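Local coordinates for uncharacterized protein (Eubacterium ventriosum, PDB 3FDI) that is of unknown function but belongs to the cytidylate kinase-like family of P-loop NTPases and so probably binds nucleotide and transfers phosphate, at residues 9-14 with 121-126; 117-122 with 173-178. All blocks are in the same frame, centred on the assembly; numbering follows the deposited sequence.

From the N terminus, strand 8-13 is laid down first. The chain then runs through helices and strands 34-35 and 101-104 before strand 118-125 returns beside 8-13, and contact 1 closes that loop of 106 residues. Contact 2 begins where contact 1 ends along the chain: from strand 118-125 two helices, 127-138 and 142-163, lead to 173-178, with 50 residues between the segments. The loops follow one another, their segments sharing A121 and F122 on strand 118-125. That strand takes 8-13 along one edge and 176-180 along the other, which joins the first strand of the parallel sheet to the edge strand 176-180, which meets the second subunit.

Contact 1: 9-14 with 121-126; sequences IAIGRE and AFILGD. With SO4 (sulfate ion), chain F.
The F122 ring lies obliquely beside the backbone of G12, R13 and E14, with CE2 3.2 Å from R13 N and CZ 3.8 Å from E14 N. F122 points to the face where G12 has no side chain; CG, anti to the backbone N (chi1 -174°), sits beside the carbonyl carbon, and the ring lies against the G12 backbone. The E14 carboxylate plane stands 86° to this ring, and E14 CG packs 3.9 Å from F122 CZ. Extended beyond CG, E14 reaches past L124 CB to accept G125 N at OE1 (3.1 Å), the donor lying above the carboxylate plane; K130 salt-bridges the same oxygen. At the edge of the R13 guanidinium sits a sulfate: NH2 donates to sulfate O2 at 2.6 Å, NH1 to O3 at 3.3 Å, and R106 binds the ion too. Four backbone bonds join A10, G12 and E14 to A121 and I123, as from G12 N to A121 O (2.9 Å). On the face opposite F122, which R13 shares, I11 CG2 meets I123 CG1 at 4.3 Å. Such neighbouring parallel strands are central in the 2-3-1-4-5 sheet of P-loop kinases; the sulfate, probably from crystallisation liquor, may mark a phosphate-binding pocket.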
loop_
_atom_site.group_PDB
_atom_site.type_symbol
_atom_site.label_atom_id
_atom_site.label_comp_id
_atom_site.label_asym_id
_atom_site.label_seq_id
_atom_site.Cartn_x
_atom_site.Cartn_y
_atom_site.Cartn_z
ATOM N N ILE B 9 -8.456 -22.704 14.069
ATOM C CA ILE B 9 -7.791 -21.466 14.408
ATOM C C ILE B 9 -6.686 -21.203 13.424
ATOM O O ILE B 9 -5.800 -22.032 13.280
ATOM C CB ILE B 9 -7.201 -21.521 15.779
ATOM C CG1 ILE B 9 -8.308 -21.854 16.813
ATOM C CG2 ILE B 9 -6.461 -20.192 16.080
ATOM C CD1 ILE B 9 -7.754 -22.160 18.253
ATOM N N ALA B 10 -6.769 -20.072 12.717
ATOM C CA ALA B 10 -5.835 -19.698 11.645
ATOM C C ALA B 10 -4.982 -18.574 12.213
ATOM O O ALA B 10 -5.502 -17.529 12.630
ATOM C CB ALA B 10 -6.567 -19.244 10.418
ATOM N N ILE B 11 -3.687 -18.797 12.296
ATOM C CA ILE B 11 -2.792 -17.869 12.951
ATOM C C ILE B 11 -1.854 -17.344 11.939
ATOM O O ILE B 11 -1.207 -18.134 11.225
ATOM C CB ILE B 11 -1.987 -18.564 14.044
ATOM C CG1 ILE B 11 -2.843 -18.755 15.286
ATOM C CG2 ILE B 11 -0.756 -17.712 14.448
ATOM C CD1 ILE B 11 -2.315 -19.755 16.147
ATOM N N GLY B 12 -1.775 -16.029 11.878
ATOM C CA GLY B 12 -0.709 -15.319 11.208
ATOM C C GLY B 12 0.176 -14.656 12.249
ATOM O O GLY B 12 -0.162 -14.595 13.421
ATOM N N ARG B 13 1.312 -14.122 11.823
ATOM C CA ARG B 13 2.303 -13.666 12.756
ATOM C C ARG B 13 3.498 -12.950 12.082
ATOM O O ARG B 13 3.883 -13.267 10.929
ATOM C CB ARG B 13 2.832 -14.860 13.588
ATOM C CG ARG B 13 4.093 -15.543 12.973
ATOM C CD ARG B 13 3.980 -16.957 12.390
ATOM N NE ARG B 13 3.536 -16.993 11.023
ATOM C CZ ARG B 13 3.918 -17.841 10.061
ATOM N NH1 ARG B 13 4.816 -18.788 10.255
ATOM N NH2 ARG B 13 3.356 -17.725 8.845
ATOM N N GLU B 14 4.068 -11.999 12.818
ATOM C CA GLU B 14 5.371 -11.427 12.507
ATOM C C GLU B 14 6.425 -12.365 13.056
ATOM O O GLU B 14 6.243 -12.964 14.131
ATOM C CB GLU B 14 5.573 -10.086 13.210
ATOM C CG GLU B 14 4.535 -9.093 12.921
ATOM C CD GLU B 14 4.790 -7.763 13.608
ATOM O OE1 GLU B 14 5.299 -7.758 14.757
ATOM O OE2 GLU B 14 4.433 -6.723 13.014
ATOM N N ALA B 121 -6.396 -15.017 13.985
ATOM C CA ALA B 121 -5.706 -14.161 14.921
ATOM C C ALA B 121 -4.358 -13.871 14.298
ATOM O O ALA B 121 -3.708 -14.793 13.716
ATOM C CB ALA B 121 -5.584 -14.873 16.303
ATOM N N PHE B 122 -3.952 -12.601 14.347
ATOM C CA PHE B 122 -2.602 -12.215 13.920
ATOM C C PHE B 122 -1.790 -11.815 15.146
ATOM O O PHE B 122 -2.212 -10.965 15.902
ATOM C CB PHE B 122 -2.680 -11.109 12.884
ATOM C CG PHE B 122 -1.336 -10.747 12.278
ATOM C CD1 PHE B 122 -0.692 -9.572 12.651
ATOM C CD2 PHE B 122 -0.787 -11.543 11.292
ATOM C CE1 PHE B 122 0.525 -9.257 12.167
ATOM C CE2 PHE B 122 0.463 -11.230 10.751
ATOM C CZ PHE B 122 1.141 -10.112 11.180
ATOM N N ILE B 123 -0.607 -12.422 15.320
ATOM C CA ILE B 123 0.280 -12.158 16.449
ATOM C C ILE B 123 1.446 -11.279 16.015
ATOM O O ILE B 123 2.074 -11.511 14.991
ATOM C CB ILE B 123 0.794 -13.427 17.011
ATOM C CG1 ILE B 123 -0.378 -14.388 17.206
ATOM C CG2 ILE B 123 1.555 -13.201 18.351
ATOM C CD1 ILE B 123 -1.294 -13.936 18.431
ATOM N N LEU B 124 1.688 -10.225 16.784
ATOM C CA LEU B 124 2.730 -9.299 16.494
ATOM C C LEU B 124 3.472 -9.026 17.786
ATOM O O LEU B 124 3.126 -9.573 18.835
ATOM C CB LEU B 124 2.173 -8.043 15.834
ATOM C CG LEU B 124 1.070 -7.176 16.412
ATOM C CD1 LEU B 124 1.140 -5.741 15.731
ATOM C CD2 LEU B 124 -0.357 -7.755 16.339
ATOM N N GLY B 125 4.559 -8.265 17.716
ATOM C CA GLY B 125 5.281 -7.900 18.952
ATOM C C GLY B 125 5.935 -6.539 18.815
ATOM O O GLY B 125 5.967 -5.998 17.718
ATOM N N ASP B 126 6.481 -5.959 19.888
ATOM C CA ASP B 126 7.317 -4.753 19.672
ATOM C C ASP B 126 8.723 -5.179 19.286
ATOM O O ASP B 126 9.082 -6.326 19.481
ATOM C CB ASP B 126 7.349 -3.864 20.889
ATOM C CG ASP B 126 8.042 -4.510 22.006
ATOM O OD1 ASP B 126 7.414 -5.390 22.626
ATOM O OD2 ASP B 126 9.239 -4.205 22.210
HETATM S S SO4 F . 4.054 -19.703 6.129
HETATM O O1 SO4 F . 2.919 -20.517 5.724
HETATM O O2 SO4 F . 3.496 -18.362 6.333
HETATM O O3 SO4 F . 4.688 -20.245 7.318
HETATM O O4 SO4 F . 5.059 -19.744 5.036
#

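Contact 2: 117-122 with 173-178; sequences NMISAF and TYDICI
Y174 reaches toward S120 and F122 from the turn before strand 176-180. Its CB lies 3.9 Å from S120 OG; CG, anti to the carbonyl carbon (chi1 -47°), sits beside the backbone N, 3.7 Å from F122 CB. F122 CB sits over the Y174 ring centre, 3.5 Å from the centroid, in a CH-pi contact. T173 CG2 covers the opposite face, nearer the rim. Further out CZ meets F122 CD2 at 3.5 Å in an offset stack with planes 30° apart; at the tip, OH approaches the same CD2 and hydrogen-bonds to G169 N. Three bonds join S120 and D175: D175 N donates to S120 OG (3.2 Å) and weakly to S120 O, while S120 N meets D175 OD2 (3.0 Å) on the anti side, tilted out of the carboxylate plane. K182 of the second subunit salt-bridges that oxygen, probably balancing its buried charge. I176 N to S120 O begins the parallel ladder, and F122 N to I176 O (2.8 Å) and I178 N to F122 O carry it on; C177 SG packs against F122 CB. This is one edge pair of the parallel 2-3-1-4-5 sheet of the P-loop kinase fold, which the second subunit continues by antiparallel pairing at C177.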
loop_
_atom_site.group_PDB
_atom_site.type_symbol
_atom_site.label_atom_id
_atom_site.label_comp_id
_atom_site.label_asym_id
_atom_site.label_seq_id
_atom_site.Cartn_x
_atom_site.Cartn_y
_atom_site.Cartn_z
ATOM N N ASN B 117 -16.977 -21.876 11.532
ATOM C CA ASN B 117 -16.188 -22.379 12.653
ATOM C C ASN B 117 -14.712 -21.935 12.732
ATOM O O ASN B 117 -13.967 -22.361 13.632
ATOM C CB ASN B 117 -16.244 -23.896 12.581
ATOM C CG ASN B 117 -17.661 -24.385 12.713
ATOM O OD1 ASN B 117 -18.426 -23.792 13.444
ATOM N ND2 ASN B 117 -18.004 -25.458 12.056
HETATM N N MSE B 118 -14.287 -21.099 11.794
HETATM C CA MSE B 118 -12.910 -20.669 11.763
HETATM C C MSE B 118 -12.810 -19.286 12.428
HETATM O O MSE B 118 -13.604 -18.409 12.180
HETATM C CB MSE B 118 -12.371 -20.697 10.322
HETATM C CG MSE B 118 -10.873 -20.337 10.211
HETATM SE SE MSE B 118 -10.529 -18.390 10.223
HETATM C CE MSE B 118 -11.473 -17.991 8.628
ATOM N N ILE B 119 -11.836 -19.150 13.312
ATOM C CA ILE B 119 -11.397 -17.870 13.883
ATOM C C ILE B 119 -10.009 -17.604 13.384
ATOM O O ILE B 119 -9.232 -18.539 13.208
ATOM C CB ILE B 119 -11.333 -18.020 15.384
ATOM C CG1 ILE B 119 -12.688 -18.518 15.893
ATOM C CG2 ILE B 119 -10.985 -16.746 15.994
ATOM C CD1 ILE B 119 -12.815 -20.142 16.043
ATOM N N SER B 120 -9.649 -16.343 13.224
ATOM C CA SER B 120 -8.274 -16.013 12.902
ATOM C C SER B 120 -7.696 -14.942 13.786
ATOM O O SER B 120 -8.365 -14.031 14.209
ATOM C CB SER B 120 -8.152 -15.564 11.453
ATOM O OG SER B 120 -8.969 -14.434 11.237
ATOM N N ALA B 121 -6.396 -15.017 13.985
ATOM C CA ALA B 121 -5.706 -14.161 14.921
ATOM C C ALA B 121 -4.358 -13.871 14.298
ATOM O O ALA B 121 -3.708 -14.793 13.716
ATOM C CB ALA B 121 -5.584 -14.873 16.303
ATOM N N PHE B 122 -3.952 -12.601 14.347
ATOM C CA PHE B 122 -2.602 -12.215 13.920
ATOM C C PHE B 122 -1.790 -11.815 15.146
ATOM O O PHE B 122 -2.212 -10.965 15.902
ATOM C CB PHE B 122 -2.680 -11.109 12.884
ATOM C CG PHE B 122 -1.336 -10.747 12.278
ATOM C CD1 PHE B 122 -0.692 -9.572 12.651
ATOM C CD2 PHE B 122 -0.787 -11.543 11.292
ATOM C CE1 PHE B 122 0.525 -9.257 12.167
ATOM C CE2 PHE B 122 0.463 -11.230 10.751
ATOM C CZ PHE B 122 1.141 -10.112 11.180
ATOM N N THR B 173 -8.024 -8.176 7.981
ATOM C CA THR B 173 -7.801 -9.488 7.516
ATOM C C THR B 173 -8.145 -10.559 8.589
ATOM O O THR B 173 -8.344 -11.692 8.233
ATOM C CB THR B 173 -6.348 -9.597 7.030
ATOM O OG1 THR B 173 -6.164 -8.643 5.992
ATOM C CG2 THR B 173 -5.987 -11.033 6.489
ATOM N N TYR B 174 -8.215 -10.186 9.872
ATOM C CA TYR B 174 -8.338 -11.120 10.985
ATOM C C TYR B 174 -9.486 -10.771 11.971
ATOM O O TYR B 174 -9.970 -9.672 12.003
ATOM C CB TYR B 174 -7.002 -11.156 11.752
ATOM C CG TYR B 174 -5.775 -11.297 10.841
ATOM C CD1 TYR B 174 -5.130 -10.173 10.391
ATOM C CD2 TYR B 174 -5.329 -12.528 10.380
ATOM C CE1 TYR B 174 -4.062 -10.207 9.528
ATOM C CE2 TYR B 174 -4.176 -12.610 9.513
ATOM C CZ TYR B 174 -3.561 -11.421 9.107
ATOM O OH TYR B 174 -2.450 -11.336 8.285
ATOM N N ASP B 175 -9.892 -11.744 12.773
ATOM C CA ASP B 175 -10.775 -11.507 13.896
ATOM C C ASP B 175 -10.155 -10.870 15.101
ATOM O O ASP B 175 -10.826 -10.077 15.801
ATOM C CB ASP B 175 -11.362 -12.840 14.357
ATOM C CG ASP B 175 -12.211 -13.478 13.276
ATOM O OD1 ASP B 175 -12.946 -12.725 12.613
ATOM O OD2 ASP B 175 -12.118 -14.688 13.053
ATOM N N ILE B 176 -8.912 -11.247 15.374
ATOM C CA ILE B 176 -8.123 -10.719 16.477
ATOM C C ILE B 176 -6.687 -10.435 16.068
ATOM O O ILE B 176 -6.108 -11.205 15.359
ATOM C CB ILE B 176 -7.974 -11.736 17.594
ATOM C CG1 ILE B 176 -9.266 -12.454 17.872
ATOM C CG2 ILE B 176 -7.530 -11.037 18.852
ATOM C CD1 ILE B 176 -9.106 -13.626 18.801
ATOM N N CYS B 177 -6.085 -9.368 16.583
ATOM C CA CYS B 177 -4.653 -9.130 16.506
ATOM C C CYS B 177 -4.208 -8.784 17.880
ATOM O O CYS B 177 -4.880 -7.973 18.539
ATOM C CB CYS B 177 -4.366 -7.933 15.641
ATOM S SG CYS B 177 -4.981 -8.110 13.926
ATOM N N ILE B 178 -3.077 -9.339 18.315
ATOM C CA ILE B 178 -2.563 -9.094 19.661
ATOM C C ILE B 178 -1.056 -8.865 19.595
ATOM O O ILE B 178 -0.315 -9.686 18.980
ATOM C CB ILE B 178 -2.893 -10.259 20.600
ATOM C CG1 ILE B 178 -4.406 -10.531 20.577
ATOM C CG2 ILE B 178 -2.532 -9.892 22.019
ATOM C CD1 ILE B 178 -4.837 -11.781 21.360
#